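Local coordinates for CRISPR-associated protein Cas6 C-terminal domain-containing protein (Thermus thermophilus, PDB 4C8Z) that probably acts as an endoribonuclease of CRISPR-based antiviral defence, cutting the repeat RNA it binds, as other Cas6 proteins do, at residues E45-L50 with E156-L161. Sequence-based numbering, arbitrary orientation.
Sequences ENPFAL and EAFGPL. With K (potassium ion), chain E; nucleotides of chain C.
Pro47 lies over one face of the Phe158 ring, its CA 3.9 Å from the ring centroid and 25° off the normal, a CH-pi contact displaced toward the rim. Ala157, the preceding residue of the same helix, puts its CB over the middle of the opposite face, while the carbonyl of Glu45 sits at the edge, near the ring plane, with O 3.6 Å from CZ of Phe158. Asn46 O approaches obliquely, 3.2 Å from CE2 of Phe158, and is hydrogen-bonded elsewhere, to NH2 of Arg154. With CG beside its own backbone N (chi1 -54°), Phe158 sends the far end of its ring, CE1, CZ and CE2, against the 45-47 backbone; Pro47 CB adds an apolar touch at CE1, 3.9 Å away. Cas6 proteins typically pair two ferredoxin-like RAMP domains, and here the last turn of helix 144-158, in the C-terminal half, meets the loop entering strand 48-53, one of the two outermost strands of the N-terminal sheet. The Glu45 carboxylate passes Ala157, OE1 lying 4.3 Å from CB of that alanine, and OE2 forms a salt bridge with Arg153 one turn back along the helix. CB of Asn46 points away from the helix end, and OD1 of this residue binds the potassium ion at 2.8 Å; G27 of chain C supplies O2' and O3', each 3.0 Å from the metal. Tyr30 OH and the carbonyls of Val40, His41 and Gln43 complete the site.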
loop_
_atom_site.group_PDB
_atom_site.type_symbol
_atom_site.label_atom_id
_atom_site.label_comp_id
_atom_site.label_asym_id
_atom_site.label_seq_id
_atom_site.Cartn_x
_atom_site.Cartn_y
_atom_site.Cartn_z
ATOM N N GLU A 45 6.428 -2.109 -25.069
ATOM C CA GLU A 45 6.232 -3.195 -24.137
ATOM C C GLU A 45 7.433 -4.115 -24.200
ATOM O O GLU A 45 7.764 -4.632 -25.252
ATOM C CB GLU A 45 4.923 -3.922 -24.438
ATOM C CG GLU A 45 4.270 -4.478 -23.192
ATOM C CD GLU A 45 2.762 -4.253 -23.172
ATOM O OE1 GLU A 45 2.137 -4.156 -24.268
ATOM O OE2 GLU A 45 2.217 -4.141 -22.044
ATOM N N ASN A 46 8.105 -4.314 -23.075
ATOM C CA ASN A 46 9.381 -5.034 -23.086
ATOM C C ASN A 46 9.282 -6.542 -23.036
ATOM O O ASN A 46 8.679 -7.057 -22.107
ATOM C CB ASN A 46 10.226 -4.642 -21.892
ATOM C CG ASN A 46 10.903 -3.337 -22.079
ATOM O OD1 ASN A 46 11.096 -2.878 -23.206
ATOM N ND2 ASN A 46 11.285 -2.716 -20.972
ATOM N N PRO A 47 9.960 -7.250 -23.974
ATOM C CA PRO A 47 9.964 -8.719 -23.992
ATOM C C PRO A 47 10.971 -9.330 -23.010
ATOM O O PRO A 47 11.434 -10.475 -23.184
ATOM C CB PRO A 47 10.391 -9.044 -25.419
ATOM C CG PRO A 47 10.588 -7.689 -26.118
ATOM C CD PRO A 47 10.788 -6.712 -25.067
ATOM N N PHE A 48 11.276 -8.574 -21.962
ATOM C CA PHE A 48 12.315 -8.958 -21.019
ATOM C C PHE A 48 12.157 -8.208 -19.705
ATOM O O PHE A 48 11.406 -7.259 -19.634
ATOM C CB PHE A 48 13.687 -8.600 -21.589
ATOM C CG PHE A 48 13.951 -7.120 -21.629
ATOM C CD1 PHE A 48 13.445 -6.341 -22.660
ATOM C CD2 PHE A 48 14.701 -6.507 -20.636
ATOM C CE1 PHE A 48 13.682 -4.997 -22.706
ATOM C CE2 PHE A 48 14.945 -5.166 -20.684
ATOM C CZ PHE A 48 14.422 -4.405 -21.723
ATOM N N ALA A 49 12.908 -8.629 -18.692
ATOM C CA ALA A 49 13.028 -7.870 -17.451
ATOM C C ALA A 49 14.405 -8.074 -16.876
ATOM O O ALA A 49 14.953 -9.161 -16.964
ATOM C CB ALA A 49 11.979 -8.303 -16.447
ATOM N N LEU A 50 14.968 -7.020 -16.300
ATOM C CA LEU A 50 16.293 -7.087 -15.695
ATOM C C LEU A 50 16.209 -7.101 -14.186
ATOM O O LEU A 50 15.207 -6.710 -13.598
ATOM C CB LEU A 50 17.150 -5.914 -16.150
ATOM C CG LEU A 50 17.398 -5.760 -17.645
ATOM C CD1 LEU A 50 18.524 -4.785 -17.873
ATOM C CD2 LEU A 50 17.718 -7.095 -18.283
ATOM N N GLU A 156 -0.570 -11.634 -21.998
ATOM C CA GLU A 156 -1.319 -11.633 -23.260
ATOM C C GLU A 156 -0.440 -11.135 -24.399
ATOM O O GLU A 156 -0.530 -11.629 -25.517
ATOM C CB GLU A 156 -2.601 -10.785 -23.182
ATOM C CG GLU A 156 -3.483 -11.042 -21.958
ATOM C CD GLU A 156 -4.954 -10.763 -22.216
ATOM O OE1 GLU A 156 -5.282 -9.698 -22.770
ATOM O OE2 GLU A 156 -5.791 -11.622 -21.884
ATOM N N ALA A 157 0.408 -10.155 -24.115
ATOM C CA ALA A 157 1.298 -9.589 -25.136
ATOM C C ALA A 157 2.249 -10.637 -25.703
ATOM O O ALA A 157 2.303 -10.832 -26.916
ATOM C CB ALA A 157 2.079 -8.414 -24.579
ATOM N N PHE A 158 2.980 -11.325 -24.829
ATOM C CA PHE A 158 3.997 -12.263 -25.283
ATOM C C PHE A 158 3.601 -13.747 -25.255
ATOM O O PHE A 158 4.329 -14.587 -25.776
ATOM C CB PHE A 158 5.257 -12.035 -24.467
ATOM C CG PHE A 158 5.727 -10.612 -24.498
ATOM C CD1 PHE A 158 6.069 -10.021 -25.701
ATOM C CD2 PHE A 158 5.794 -9.857 -23.335
ATOM C CE1 PHE A 158 6.478 -8.718 -25.740
ATOM C CE2 PHE A 158 6.192 -8.554 -23.373
ATOM C CZ PHE A 158 6.543 -7.984 -24.575
ATOM N N GLY A 159 2.450 -14.066 -24.673
ATOM C CA GLY A 159 2.022 -15.443 -24.530
ATOM C C GLY A 159 0.972 -15.853 -25.539
ATOM O O GLY A 159 0.413 -15.018 -26.252
ATOM N N PRO A 160 0.692 -17.161 -25.594
ATOM C CA PRO A 160 -0.167 -17.833 -26.582
ATOM C C PRO A 160 -1.670 -17.669 -26.324
ATOM O O PRO A 160 -2.476 -17.990 -27.200
ATOM C CB PRO A 160 0.214 -19.301 -26.415
ATOM C CG PRO A 160 0.540 -19.420 -24.984
ATOM C CD PRO A 160 1.233 -18.119 -24.613
ATOM N N LEU A 161 -2.047 -17.168 -25.154
ATOM C CA LEU A 161 -3.459 -17.147 -24.788
ATOM C C LEU A 161 -3.909 -15.841 -24.122
ATOM O O LEU A 161 -3.211 -15.266 -23.301
ATOM C CB LEU A 161 -3.770 -18.342 -23.873
ATOM C CG LEU A 161 -5.244 -18.708 -23.633
ATOM C CD1 LEU A 161 -5.970 -19.167 -24.909
ATOM C CD2 LEU A 161 -5.358 -19.765 -22.538
HETATM K K K E . 11.755 -0.710 -24.792
ATOM P P G C 27 7.706 -0.012 -18.786
ATOM O OP1 G C 27 8.227 -1.384 -18.556
ATOM O OP2 G C 27 7.796 1.007 -17.711
ATOM O "O5'" G C 27 8.362 0.639 -20.087
ATOM C "C5'" G C 27 8.544 -0.122 -21.275
ATOM C "C4'" G C 27 9.136 0.720 -22.379
ATOM O "O4'" G C 27 8.215 1.790 -22.744
ATOM C "C3'" G C 27 10.426 1.461 -22.057
ATOM O "O3'" G C 27 11.570 0.637 -22.118
ATOM C "C2'" G C 27 10.419 2.560 -23.101
ATOM O "O2'" G C 27 10.765 2.056 -24.387
ATOM C "C1'" G C 27 8.949 2.939 -23.119
ATOM N N9 G C 27 8.692 3.991 -22.143
ATOM C C8 G C 27 8.107 3.762 -20.923
ATOM N N7 G C 27 7.989 4.834 -20.226
ATOM C C5 G C 27 8.542 5.814 -21.044
ATOM C C6 G C 27 8.694 7.188 -20.784
ATOM O O6 G C 27 8.371 7.844 -19.793
ATOM N N1 G C 27 9.303 7.825 -21.823
ATOM C C2 G C 27 9.721 7.273 -23.000
ATOM N N2 G C 27 10.237 8.276 -23.727
ATOM N N3 G C 27 9.587 5.990 -23.277
ATOM C C4 G C 27 8.993 5.323 -22.244
#